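Local coordinates for protein cellulose 1,4-beta-cellobiosidase (PDB 4JJJ) that probably hydrolyses cellulose to cellobiose, this chain being the family 48 glycoside hydrolase catalytic domain of a larger cellulose-binding enzyme, at residues A[450-455]-A[522-527]. The protein carries 1 engineered substitution. Residues are numbered along the deposited sequence; the frame is centred on the assembly and turned at random.
Sequences QHTDVD and LATAEG. With FE (Fe (III) ion), chain M; ZN (zinc ion), chain S.
Val454 packs its branched side chain against bare helix backbone: Val454 CB lies 3.8 Å from Gly527 C, and no direct hydrogen bond joins the loop 450-455 to the helical turn 522-527. With no side chain on Gly527, the loop comes in until Val454 CA and Gly527 CA are 5.2 Å apart. Val454 straddles this spot with both methyls. CG1, anti to the carbonyl carbon of Val454 (chi1 -53°), reaches back along the helix to within 3.6 Å of Thr524 O, while CG2 is turned over Gly527 CA. A compact, beta-branched residue can lay two methyls on backbone in this way, and the Val454 side chain also touches Leu528 of the same helix.

One turn back along the helix, Thr524 meets Thr452 through methyls, CG2 to CG2 at 4.0 Å. In both, CG2 stands anti to the backbone N, which puts each OG1 beside that N, where it hydrogen-bonds a carbonyl four residues earlier, Ala448 O and Thr520 O. Threonine thus offers a greasy face to the contact while its hydroxyl is satisfied locally.

Polar linkage is left to water. One molecule donates to both Val454 O (2.8 Å) and Gly527 O (2.7 Å). Beyond the pair, Asp453 OD1 accepts from Asp455 N in an Asx turn that brackets Val454. His451 NE2 binds iron(III), and Glu526, with His633, binds zinc.

The contact thus joins the loop following helix 435-450 to helix 519-533, probably one of the (alpha/alpha)6 barrel helices, at the protein surface, and its chemistry implies cohesion by methyl packing and bridging water rather than by charge.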
ATOM      1  N   GLN A 450      21.586  -2.429  15.273  0.50  8.44           N
ATOM      2  CA  GLN A 450      21.931  -1.598  16.459  0.50 10.03           C
ATOM      3  C   GLN A 450      20.717  -1.181  17.247  0.50  9.14           C
ATOM      4  O   GLN A 450      20.838  -0.758  18.387  0.50  9.88           O
ATOM      5  CB  GLN A 450      22.592  -0.344  15.971  0.50 12.65           C
ATOM      6  CG  GLN A 450      24.013  -0.483  15.529  0.50 16.51           C
ATOM      7  CD  GLN A 450      24.592  -1.905  15.541  0.50 19.03           C
ATOM      8  OE1 GLN A 450      24.885  -2.472  14.462  0.50 21.45           O
ATOM      9  NE2 GLN A 450      24.886  -2.448  16.772  0.50 22.30           N
ATOM     10  N   HIS A 451      19.529  -1.239  16.626  1.00  8.19           N
ATOM     11  CA  HIS A 451      18.263  -0.894  17.268  1.00  7.73           C
ATOM     12  C   HIS A 451      17.318  -2.053  17.427  1.00  7.76           C
ATOM     13  O   HIS A 451      16.141  -1.833  17.678  1.00  8.63           O
ATOM     14  CB  HIS A 451      17.611   0.290  16.469  1.00  7.82           C
ATOM     15  CG  HIS A 451      18.456   1.499  16.507  1.00  8.37           C
ATOM     16  ND1 HIS A 451      19.465   1.756  15.594  1.00  9.15           N
ATOM     17  CD2 HIS A 451      18.518   2.510  17.412  1.00 10.95           C
ATOM     18  CE1 HIS A 451      20.145   2.810  15.960  1.00 10.62           C
ATOM     19  NE2 HIS A 451      19.579   3.301  17.042  1.00 10.36           N
ATOM     20  N   THR A 452      17.843  -3.256  17.365  1.00  8.14           N
ATOM     21  CA  THR A 452      17.077  -4.476  17.555  1.00  8.12           C
ATOM     22  C   THR A 452      17.594  -5.235  18.759  1.00  8.48           C
ATOM     23  O   THR A 452      18.831  -5.363  18.927  1.00  9.69           O
ATOM     24  CB  THR A 452      17.203  -5.349  16.262  1.00  8.58           C
ATOM     25  OG1 THR A 452      16.635  -4.648  15.149  1.00  8.63           O
ATOM     26  CG2 THR A 452      16.443  -6.627  16.395  1.00  8.14           C
ATOM     27  N   ASP A 453      16.680  -5.784  19.560  1.00  9.07           N
ATOM     28  CA  ASP A 453      17.034  -6.606  20.734  1.00  9.77           C
ATOM     29  C   ASP A 453      16.339  -7.899  20.676  1.00  9.73           C
ATOM     30  O   ASP A 453      15.125  -7.929  20.767  1.00 10.76           O
ATOM     31  CB  ASP A 453      16.674  -5.876  22.023  1.00 11.30           C
ATOM     32  CG  ASP A 453      17.118  -6.652  23.292  1.00 16.29           C
ATOM     33  OD1 ASP A 453      17.649  -7.771  23.213  1.00 13.29           O
ATOM     34  OD2 ASP A 453      16.822  -6.001  24.337  1.00 20.97           O
ATOM     35  N   VAL A 454      17.087  -8.989  20.387  1.00 10.62           N
ATOM     36  CA  VAL A 454      16.434 -10.279  20.184  1.00 10.05           C
ATOM     37  C   VAL A 454      16.157 -10.973  21.537  1.00 10.11           C
ATOM     38  O   VAL A 454      15.611 -12.009  21.570  1.00 10.63           O
ATOM     39  CB  VAL A 454      17.223 -11.216  19.195  1.00 11.39           C
ATOM     40  CG1 VAL A 454      17.495 -10.475  17.915  1.00 11.68           C
ATOM     41  CG2 VAL A 454      18.600 -11.616  19.770  1.00 11.34           C
ATOM     42  N   ASP A 455      16.718 -10.423  22.590  1.00 10.80           N
ATOM     43  CA  ASP A 455      16.498 -10.924  23.993  1.00 11.18           C
ATOM     44  C   ASP A 455      16.939 -12.364  24.059  1.00 13.47           C
ATOM     45  O   ASP A 455      16.192 -13.236  24.527  1.00 12.88           O
ATOM     46  CB  ASP A 455      15.011 -10.733  24.418  1.00 12.14           C
ATOM     47  CG  ASP A 455      14.772 -11.033  25.885  1.00 14.88           C
ATOM     48  OD1 ASP A 455      15.742 -10.747  26.659  1.00 14.95           O
ATOM     49  OD2 ASP A 455      13.684 -11.589  26.212  1.00 13.43           O
ATOM     50  N   LEU A 522      23.056 -12.590  10.299  1.00 10.90           N
ATOM     51  CA  LEU A 522      22.396 -13.872  10.411  1.00 11.69           C
ATOM     52  C   LEU A 522      22.043 -14.156  11.879  1.00 10.42           C
ATOM     53  O   LEU A 522      20.950 -14.661  12.151  1.00  9.66           O
ATOM     54  CB  LEU A 522      23.263 -15.018   9.915  1.00 13.62           C
ATOM     55  CG  LEU A 522      22.516 -16.400   9.909  1.00 15.35           C
ATOM     56  CD1 LEU A 522      21.148 -16.409   9.277  1.00 17.70           C
ATOM     57  CD2 LEU A 522      23.436 -17.428   9.265  1.00 18.11           C
ATOM     58  N   ALA A 523      22.962 -13.801  12.783  1.00  9.97           N
ATOM     59  CA  ALA A 523      22.669 -14.033  14.218  1.00 11.21           C
ATOM     60  C   ALA A 523      21.451 -13.280  14.715  1.00 10.50           C
ATOM     61  O   ALA A 523      20.608 -13.824  15.430  1.00  9.82           O
ATOM     62  CB  ALA A 523      23.885 -13.815  15.101  1.00 12.04           C
ATOM     63  N   THR A 524      21.285 -12.069  14.268  1.00 10.89           N
ATOM     64  CA  THR A 524      20.091 -11.277  14.607  1.00  9.71           C
ATOM     65  C   THR A 524      18.842 -11.917  14.051  1.00  9.53           C
ATOM     66  O   THR A 524      17.852 -12.044  14.747  1.00  9.82           O
ATOM     67  CB  THR A 524      20.266  -9.792  14.164  1.00 10.95           C
ATOM     68  OG1 THR A 524      21.490  -9.315  14.750  1.00 14.05           O
ATOM     69  CG2 THR A 524      19.128  -8.886  14.552  1.00 11.70           C
ATOM     70  N   ALA A 525      18.880 -12.257  12.752  1.00  8.97           N
ATOM     71  CA  ALA A 525      17.756 -12.902  12.112  1.00  9.31           C
ATOM     72  C   ALA A 525      17.338 -14.156  12.861  1.00  8.47           C
ATOM     73  O   ALA A 525      16.151 -14.388  13.108  1.00  8.96           O
ATOM     74  CB  ALA A 525      18.102 -13.250  10.690  1.00 10.47           C
ATOM     75  N   GLU A 526      18.337 -14.961  13.241  1.00  9.91           N
ATOM     76  CA  GLU A 526      18.020 -16.232  13.883  1.00 11.30           C
ATOM     77  C   GLU A 526      17.327 -15.946  15.230  1.00  9.94           C
ATOM     78  O   GLU A 526      16.375 -16.665  15.597  1.00  9.52           O
ATOM     79  CB  GLU A 526      19.282 -17.035  14.167  1.00 12.45           C
ATOM     80  CG  GLU A 526      19.968 -17.600  12.943  1.00 14.31           C
ATOM     81  CD  GLU A 526      19.315 -18.824  12.284  1.00 14.34           C
ATOM     82  OE1 GLU A 526      18.098 -19.090  12.409  1.00 15.01           O
ATOM     83  OE2 GLU A 526      20.091 -19.572  11.612  1.00 13.85           O
ATOM     84  N   GLY A 527      17.780 -14.918  15.957  1.00  9.44           N
ATOM     85  CA  GLY A 527      17.164 -14.531  17.220  1.00  9.12           C
ATOM     86  C   GLY A 527      15.741 -14.033  17.078  1.00 10.07           C
ATOM     87  O   GLY A 527      14.888 -14.331  17.865  1.00  9.24           O
TER
HETATM   88 FE    FE M 712      20.687   4.900  18.143  0.50 19.93          FE
HETATM   89 ZN    ZN S 718      19.149 -21.163  11.050  1.00 16.65          ZN
HETATM   90  O   HOH W   1      20.568  -7.104  17.221  1.00 25.69           O
HETATM   91  O   HOH W   2      15.585 -14.609  20.509  1.00 13.30           O
HETATM   92  O   HOH W   3      18.503 -22.342  12.600  1.00 28.97           O
HETATM   93  O   HOH W   4      20.448   3.686  19.665  0.50 22.91           O
HETATM   94  O   HOH W   5      22.522   4.106  18.405  0.50 29.75           O
HETATM   95  O   HOH W   6      21.031   5.828  16.352  0.50 27.28           O